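Cystalysin (Treponema denticola, PDB 1C7N) binds pyridoxal-5'-phosphate and belongs to the class I and II aminotransferase family of PLP-dependent enzymes. Local coordinates at residues I252-P255 against D256-E259; I305-D308 against F309-N313; I2-F5 against T6-I9; L14-L17 against K18-L21. All coordinates share one frame; numbering follows the deposited sequence.

Contact 1: residues I252-P255 against D256-E259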
# COMPACT_ATOMS: atom_id res chain seq x y z
N ILE A 252 -7.51 9.01 -14.81
CA ILE A 252 -7.18 10.39 -15.15
C ILE A 252 -6.85 10.51 -16.64
O ILE A 252 -5.79 10.06 -17.09
CB ILE A 252 -5.97 10.88 -14.34
CG1 ILE A 252 -6.19 10.58 -12.85
CG2 ILE A 252 -5.77 12.37 -14.53
CD1 ILE A 252 -4.99 10.89 -11.98
N LYS A 253 -7.75 11.12 -17.39
CA LYS A 253 -7.58 11.30 -18.84
C LYS A 253 -6.46 12.26 -19.24
O LYS A 253 -5.66 11.96 -20.12
CB LYS A 253 -8.89 11.81 -19.45
CG LYS A 253 -8.79 12.18 -20.92
CD LYS A 253 -10.03 12.94 -21.38
CE LYS A 253 -10.01 13.18 -22.88
NZ LYS A 253 -11.08 14.11 -23.33
N ASN A 254 -6.41 13.43 -18.59
CA ASN A 254 -5.41 14.44 -18.91
C ASN A 254 -3.99 14.02 -18.53
O ASN A 254 -3.70 13.78 -17.36
CB ASN A 254 -5.76 15.76 -18.23
CG ASN A 254 -4.83 16.88 -18.65
OD1 ASN A 254 -3.76 17.09 -18.06
ND2 ASN A 254 -5.21 17.61 -19.69
N PRO A 255 -3.08 13.96 -19.52
CA PRO A 255 -1.68 13.58 -19.30
C PRO A 255 -0.97 14.45 -18.27
O PRO A 255 -0.17 13.96 -17.48
CB PRO A 255 -1.07 13.70 -20.69
CG PRO A 255 -2.22 13.36 -21.58
CD PRO A 255 -3.34 14.16 -20.95
N ASP A 256 -1.25 15.75 -18.29
CA ASP A 256 -0.63 16.68 -17.36
C ASP A 256 -1.09 16.41 -15.93
O ASP A 256 -0.28 16.33 -15.02
CB ASP A 256 -0.97 18.12 -17.74
CG ASP A 256 -0.12 18.63 -18.89
OD1 ASP A 256 -0.02 17.93 -19.92
OD2 ASP A 256 0.46 19.73 -18.75
N ILE A 257 -2.40 16.28 -15.75
CA ILE A 257 -2.95 16.00 -14.42
C ILE A 257 -2.52 14.60 -13.97
O ILE A 257 -2.14 14.41 -12.81
CB ILE A 257 -4.49 16.06 -14.43
CG1 ILE A 257 -4.95 17.50 -14.67
CG2 ILE A 257 -5.03 15.55 -13.10
CD1 ILE A 257 -6.46 17.65 -14.84
N ARG A 258 -2.58 13.64 -14.89
CA ARG A 258 -2.19 12.27 -14.57
C ARG A 258 -0.75 12.20 -14.10
O ARG A 258 -0.45 11.57 -13.08
CB ARG A 258 -2.38 11.37 -15.80
CG ARG A 258 -2.14 9.89 -15.53
CD ARG A 258 -2.65 9.02 -16.67
NE ARG A 258 -1.94 9.25 -17.93
CZ ARG A 258 -2.52 9.67 -19.05
NH1 ARG A 258 -3.82 9.91 -19.09
NH2 ARG A 258 -1.79 9.82 -20.15
N GLU A 259 0.15 12.85 -14.83
CA GLU A 259 1.56 12.84 -14.48
C GLU A 259 1.86 13.59 -13.18
O GLU A 259 2.84 13.27 -12.51
CB GLU A 259 2.39 13.40 -15.65
CG GLU A 259 2.52 12.41 -16.81
CD GLU A 259 3.06 13.03 -18.08
OE1 GLU A 259 4.07 13.77 -18.02
OE2 GLU A 259 2.48 12.76 -19.16
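R258 NH1 bridges two successive backbone carbonyls, those of I252 and K253. The bond to I252 O is the stronger, 2.8 Å from NH1 and close to linear at 158°, with the oxygen in the guanidinium plane and NH1 in the carbonyl plane. The bond from NH1 to K253 O is weak, because its N-H points well off the oxygen. To bring the guanidinium back over the turn, the R258 chain bends at chi3 (64°) after an extended start. P255 CA then lies over one face of the group, offset toward its rim, and P255 CG comes within 3.8 Å of NH2.

This turn carries the chain from strand 248-251, an antiparallel member of the mixed seven-stranded sheet characteristic of the large domain of PLP-dependent aminotransferases, into helix 255-267. N254 is the N-cap of that helix. Its OD1 accepts from I257 N at 2.8 Å, using a lone pair in the carbonyl plane. Backbone bonds R258 N to N254 O and E259 N to P255 O start the helical ladder, so both the side-chain and the backbone oxygen of N254 are used at the cap.

Behind the cap, I252 turns inward. Its CG2 branch sits 3.6 Å from I257 CG2 and 3.8 Å from R258 CB, a small apolar contact beside the polar turn. K253 points the other way, and its NZ makes salt bridges with E224 and D228. On the exposed side, E259 CG lies 3.2 Å from P255 O, its chain extended beyond CG.

Contact 2: residues I305-D308 against F309-N313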
# COMPACT_ATOMS: atom_id res chain seq x y z
N ILE A 305 -36.16 -5.02 4.83
CA ILE A 305 -36.40 -5.59 6.16
C ILE A 305 -36.34 -4.47 7.20
O ILE A 305 -37.18 -4.40 8.10
CB ILE A 305 -35.33 -6.67 6.50
CG1 ILE A 305 -35.53 -7.90 5.61
CG2 ILE A 305 -35.43 -7.06 7.99
CD1 ILE A 305 -34.52 -9.01 5.87
N VAL A 306 -35.35 -3.59 7.05
CA VAL A 306 -35.16 -2.47 7.97
C VAL A 306 -36.35 -1.51 7.87
O VAL A 306 -36.96 -1.16 8.88
CB VAL A 306 -33.85 -1.70 7.65
CG1 VAL A 306 -33.68 -0.51 8.59
CG2 VAL A 306 -32.65 -2.64 7.80
N LYS A 307 -36.67 -1.09 6.66
CA LYS A 307 -37.79 -0.18 6.43
C LYS A 307 -39.06 -0.74 7.06
O LYS A 307 -39.76 -0.04 7.79
CB LYS A 307 -37.98 0.02 4.92
CG LYS A 307 -39.20 0.86 4.53
CD LYS A 307 -39.21 1.08 3.02
CE LYS A 307 -40.57 1.53 2.51
NZ LYS A 307 -41.05 2.77 3.16
N ASP A 308 -39.34 -2.01 6.78
CA ASP A 308 -40.53 -2.65 7.33
C ASP A 308 -40.52 -2.73 8.85
O ASP A 308 -41.55 -2.51 9.49
CB ASP A 308 -40.67 -4.06 6.75
CG ASP A 308 -41.84 -4.82 7.34
OD1 ASP A 308 -41.62 -5.60 8.29
OD2 ASP A 308 -42.98 -4.61 6.86
N PHE A 309 -39.36 -3.02 9.42
CA PHE A 309 -39.24 -3.13 10.87
C PHE A 309 -39.74 -1.88 11.58
O PHE A 309 -40.49 -1.98 12.55
CB PHE A 309 -37.80 -3.39 11.28
CG PHE A 309 -37.57 -3.30 12.75
CD1 PHE A 309 -37.98 -4.32 13.60
CD2 PHE A 309 -37.00 -2.16 13.31
CE1 PHE A 309 -37.83 -4.21 14.97
CE2 PHE A 309 -36.84 -2.04 14.68
CZ PHE A 309 -37.25 -3.07 15.52
N PHE A 310 -39.32 -0.71 11.12
CA PHE A 310 -39.76 0.51 11.77
C PHE A 310 -41.21 0.87 11.48
O PHE A 310 -41.90 1.42 12.35
CB PHE A 310 -38.83 1.67 11.40
CG PHE A 310 -37.42 1.49 11.90
CD1 PHE A 310 -36.40 1.09 11.03
CD2 PHE A 310 -37.11 1.70 13.24
CE1 PHE A 310 -35.10 0.90 11.50
CE2 PHE A 310 -35.81 1.50 13.72
CZ PHE A 310 -34.81 1.10 12.85
N GLU A 311 -41.70 0.57 10.29
CA GLU A 311 -43.09 0.86 9.96
C GLU A 311 -44.00 0.04 10.87
O GLU A 311 -45.08 0.48 11.26
CB GLU A 311 -43.41 0.51 8.50
CG GLU A 311 -42.57 1.24 7.48
CD GLU A 311 -42.93 0.85 6.06
OE1 GLU A 311 -43.27 -0.33 5.84
OE2 GLU A 311 -42.86 1.72 5.17
N VAL A 312 -43.55 -1.16 11.21
CA VAL A 312 -44.33 -2.07 12.05
C VAL A 312 -44.17 -1.90 13.56
O VAL A 312 -45.14 -2.02 14.32
CB VAL A 312 -44.01 -3.54 11.70
CG1 VAL A 312 -44.64 -4.47 12.73
CG2 VAL A 312 -44.52 -3.87 10.30
N ASN A 313 -42.95 -1.61 14.01
CA ASN A 313 -42.67 -1.50 15.44
C ASN A 313 -42.47 -0.11 16.02
O ASN A 313 -42.89 0.16 17.14
CB ASN A 313 -41.45 -2.37 15.77
CG ASN A 313 -41.67 -3.83 15.42
OD1 ASN A 313 -42.39 -4.54 16.12
ND2 ASN A 313 -41.06 -4.27 14.33
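V306 and F310, one turn apart near the C-terminal end of helix 289-313, lie side by side and point the same way, forming the tight half of this i to i+4 contact. V306 CG1 meets the edge of the F310 ring in its plane, 3.5 Å from CE1. One face of that ring is taken by F309 CD2, 3.7 Å above the plane and over the ring centre. Outside the helix, V306 and F310 both touch A319 and I330, the latter on strand 327-331, while F309 reaches N387 on helix 376-393.

The charged side faces solvent more: E311 and D308 are exposed, K307 partly so. K307 NZ forms a salt bridge with E311 OE2 at 2.9 Å, approaching from above the carboxylate plane rather than along it. The lysine manages this by bending only at its last torsion (chi4 57°). D308 OD2 stands 4.4 Å from E311 OE1, a like-charge approach that K307 may partly offset, and 3.8 Å from V312 CG2.

Backbone bonds run through both halves. Toward the C-terminal end F309 O accepts twice from N313, from its backbone N and from ND2, the latter at 3.0 Å on a lone pair.

Contact 3: residues I2-F5 against T6-I9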
# COMPACT_ATOMS: atom_id res chain seq x y z
N ILE A 2 -22.00 -21.99 -6.29
CA ILE A 2 -23.07 -21.77 -5.33
C ILE A 2 -22.55 -20.72 -4.36
O ILE A 2 -21.42 -20.82 -3.89
CB ILE A 2 -23.43 -23.07 -4.57
CG1 ILE A 2 -23.89 -24.14 -5.58
CG2 ILE A 2 -24.55 -22.80 -3.58
CD1 ILE A 2 -24.31 -25.43 -4.94
N TYR A 3 -23.36 -19.71 -4.07
CA TYR A 3 -22.94 -18.63 -3.19
C TYR A 3 -23.57 -18.68 -1.80
O TYR A 3 -24.68 -19.19 -1.64
CB TYR A 3 -23.22 -17.29 -3.87
CG TYR A 3 -22.58 -17.19 -5.24
CD1 TYR A 3 -23.36 -16.97 -6.38
CD2 TYR A 3 -21.21 -17.37 -5.41
CE1 TYR A 3 -22.78 -16.94 -7.65
CE2 TYR A 3 -20.62 -17.34 -6.67
CZ TYR A 3 -21.41 -17.13 -7.78
OH TYR A 3 -20.83 -17.13 -9.03
N ASP A 4 -22.87 -18.13 -0.82
CA ASP A 4 -23.35 -18.13 0.56
C ASP A 4 -23.48 -16.74 1.16
O ASP A 4 -22.49 -16.06 1.40
CB ASP A 4 -22.39 -18.97 1.42
CG ASP A 4 -22.82 -19.04 2.88
OD1 ASP A 4 -23.73 -18.28 3.30
OD2 ASP A 4 -22.23 -19.85 3.62
N PHE A 5 -24.72 -16.31 1.40
CA PHE A 5 -24.99 -15.01 2.02
C PHE A 5 -25.83 -15.25 3.26
O PHE A 5 -26.47 -14.33 3.78
CB PHE A 5 -25.76 -14.09 1.06
CG PHE A 5 -25.03 -13.78 -0.22
CD1 PHE A 5 -25.30 -14.50 -1.38
CD2 PHE A 5 -24.08 -12.77 -0.26
CE1 PHE A 5 -24.63 -14.20 -2.57
CE2 PHE A 5 -23.40 -12.47 -1.44
CZ PHE A 5 -23.69 -13.19 -2.60
N THR A 6 -25.81 -16.49 3.74
CA THR A 6 -26.60 -16.88 4.89
C THR A 6 -25.83 -17.31 6.14
O THR A 6 -26.32 -17.17 7.25
CB THR A 6 -27.57 -18.01 4.51
OG1 THR A 6 -26.82 -19.11 3.99
CG2 THR A 6 -28.56 -17.53 3.46
N THR A 7 -24.62 -17.84 5.96
CA THR A 7 -23.84 -18.27 7.11
C THR A 7 -23.45 -17.09 7.99
O THR A 7 -22.88 -16.11 7.50
CB THR A 7 -22.54 -18.98 6.69
OG1 THR A 7 -22.85 -20.18 5.97
CG2 THR A 7 -21.71 -19.33 7.93
N LYS A 8 -23.75 -17.19 9.28
CA LYS A 8 -23.39 -16.14 10.22
C LYS A 8 -21.94 -16.36 10.64
O LYS A 8 -21.63 -17.31 11.35
CB LYS A 8 -24.30 -16.20 11.46
CG LYS A 8 -24.06 -15.09 12.46
CD LYS A 8 -25.00 -15.19 13.67
CE LYS A 8 -24.75 -14.03 14.63
NZ LYS A 8 -25.59 -14.12 15.86
N ILE A 9 -21.06 -15.48 10.19
CA ILE A 9 -19.64 -15.60 10.51
C ILE A 9 -19.24 -14.73 11.69
O ILE A 9 -19.98 -13.84 12.10
CB ILE A 9 -18.75 -15.21 9.29
CG1 ILE A 9 -18.90 -13.72 9.00
CG2 ILE A 9 -19.16 -16.02 8.07
CD1 ILE A 9 -18.05 -13.22 7.85
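T6 and T7 meet the flat carboxylate of D4, both amides at OD1 and the T7 hydroxyl at OD2, while T6 OG1 stands well off to one side of its plane. T6 N approaches OD1 nearly along the C-O axis at 2.8 Å, and T7 N, also 2.8 Å from OD1, uses the syn lone pair, on the side of the other oxygen. The N-H of T7 points almost straight at its acceptor (173°). An aspartate side chain that accepts from the backbone N two residues on makes an Asx turn, and here the next N-H joins the same oxygen. The turn bends the N-terminal arm that precedes helix 17-25.

The other flat group, the F5 ring, leaves the turn on the far side and packs into the body of the chain. F43 meets it edge-to-face, W291 lies with its plane inclined to it by about 35°, and C295 and V298 on helix 289-313 also touch it. Further along the arm, I9 packs on V61 of the second subunit, so this stretch reaches the dimer interface.

With CG anti to the backbone N (chi1 -179°), the D4 carboxylate comes over the T6 and T7 amides. The two amides at OD1 hold the group, and the contact at OD2, if sound, would help fix its rotation although T6 and T7 are exposed. The T6 hydroxyl, with OG1 3.3 Å from D4 OD1, is a less certain partner. T7 OG1 donates to D4 OD2, the two atoms a very short 2.5 Å apart, a length best read with caution.

Contact 4: residues L14-L17 against K18-L21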
# COMPACT_ATOMS: atom_id res chain seq x y z
N LEU A 14 -9.58 -11.30 14.99
CA LEU A 14 -9.04 -11.66 13.68
C LEU A 14 -8.40 -10.44 13.00
O LEU A 14 -8.09 -10.48 11.81
CB LEU A 14 -10.14 -12.23 12.79
CG LEU A 14 -10.34 -13.75 12.75
CD1 LEU A 14 -10.22 -14.36 14.13
CD2 LEU A 14 -11.70 -14.04 12.14
N GLY A 15 -8.23 -9.36 13.75
CA GLY A 15 -7.64 -8.16 13.18
C GLY A 15 -8.63 -7.27 12.45
O GLY A 15 -8.23 -6.30 11.81
N SER A 16 -9.91 -7.59 12.52
CA SER A 16 -10.92 -6.78 11.86
C SER A 16 -11.04 -5.46 12.61
O SER A 16 -11.40 -5.45 13.79
CB SER A 16 -12.28 -7.48 11.87
OG SER A 16 -13.31 -6.61 11.46
N LEU A 17 -10.73 -4.35 11.95
CA LEU A 17 -10.82 -3.05 12.62
C LEU A 17 -12.24 -2.79 13.09
O LEU A 17 -12.46 -2.19 14.14
CB LEU A 17 -10.36 -1.91 11.70
CG LEU A 17 -8.87 -1.84 11.37
CD1 LEU A 17 -8.03 -2.01 12.63
CD2 LEU A 17 -8.54 -2.91 10.39
N LYS A 18 -13.21 -3.25 12.29
CA LYS A 18 -14.62 -3.06 12.62
C LYS A 18 -15.02 -3.80 13.88
O LYS A 18 -15.70 -3.25 14.75
CB LYS A 18 -15.51 -3.52 11.46
CG LYS A 18 -17.01 -3.34 11.75
CD LYS A 18 -17.88 -3.63 10.55
CE LYS A 18 -17.78 -5.07 10.09
NZ LYS A 18 -18.59 -5.30 8.86
N TRP A 19 -14.62 -5.06 13.99
CA TRP A 19 -14.95 -5.86 15.17
C TRP A 19 -14.15 -5.43 16.40
O TRP A 19 -14.68 -5.38 17.50
CB TRP A 19 -14.74 -7.35 14.89
CG TRP A 19 -15.85 -7.97 14.08
CD1 TRP A 19 -16.22 -7.64 12.80
CD2 TRP A 19 -16.74 -9.02 14.49
NE1 TRP A 19 -17.28 -8.42 12.40
CE2 TRP A 19 -17.62 -9.27 13.42
CE3 TRP A 19 -16.88 -9.76 15.67
CZ2 TRP A 19 -18.63 -10.25 13.49
CZ3 TRP A 19 -17.88 -10.73 15.74
CH2 TRP A 19 -18.75 -10.96 14.65
N ASP A 20 -12.87 -5.12 16.22
CA ASP A 20 -12.06 -4.69 17.36
C ASP A 20 -12.62 -3.38 17.90
O ASP A 20 -12.58 -3.12 19.11
CB ASP A 20 -10.59 -4.52 16.97
CG ASP A 20 -9.94 -5.84 16.56
OD1 ASP A 20 -10.49 -6.91 16.87
OD2 ASP A 20 -8.86 -5.79 15.93
N LEU A 21 -13.16 -2.55 17.01
CA LEU A 21 -13.74 -1.27 17.41
C LEU A 21 -14.95 -1.50 18.29
O LEU A 21 -15.15 -0.78 19.28
CB LEU A 21 -14.14 -0.45 16.17
CG LEU A 21 -14.89 0.86 16.46
CD1 LEU A 21 -14.06 1.72 17.39
CD2 LEU A 21 -15.19 1.60 15.16
O HOH W 1 -11.05 -8.86 14.84
O HOH W 2 -8.16 -8.55 16.61
O HOH W 3 -12.87 -4.57 9.57
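This is a helix N-cap, placed where the N-terminal arm enters helix 17-25 beside the second subunit. S16 is the capping residue: its OG accepts from W19 N at 3.2 Å in a nearly linear bond. A chi1 of 169° turns OG away from the S16 amide and toward that of W19. The same OG donates to water 3 at 2.8 Å, and this water in turn accepts from K18 N, so a second amide of the first turn is served through solvent. The first backbone rungs follow, D20 N to S16 O at 2.9 Å and L21 N to L17 O.

W19 starts beside the cap, with CD1 3.4 Å from S16 OG, and its ring then leads away to E42, which takes NE1. K18 runs away from the turn to salt bridges with D40 and E42.

D20 returns toward the loop, its OD2 3.8 Å from G15 C. Waters link D20 OD1 to the backbone amides. Water 1 accepts from L14 N and S16 N and lies 2.9 Å from D20 OD1; water 2 accepts from G15 N and approaches the same oxygen. G15 and L17 also make backbone hydrogen bonds to the second subunit, and the L17 side chain packs on T65 of the second subunit. The L17 side chain is about 11 Å from a bound PLP.

With the D20 carboxylate near the start of the helix, its negative charge would be expected to interact favourably with the helix dipole, while the L14, G15 and S16 amides have water as an acceptor.

In the fold
Along the chain the order is contact 3, contact 4, contact 1, contact 2. Contacts 3 and 4 are neighbours on the N-terminal arm and helix 17-25, with centres about 20 Å apart; they touch where I9 O packs on W19 CH2 (4.0 Å). Contact 2, on helix 289-313, lies about 24 Å from contact 3 between centres, and F5 of the arm packs on an earlier part of that same helix. Contact 1, at the exit of strand 248-251, is on the opposite side of the chain's centre from contacts 2 and 3, about 48 Å and 42 Å away between centres. Contacts 3 and 4 thus tie the N-terminal arm to the dimer partner, while contacts 1 and 2 are local packing on far sides of the chain.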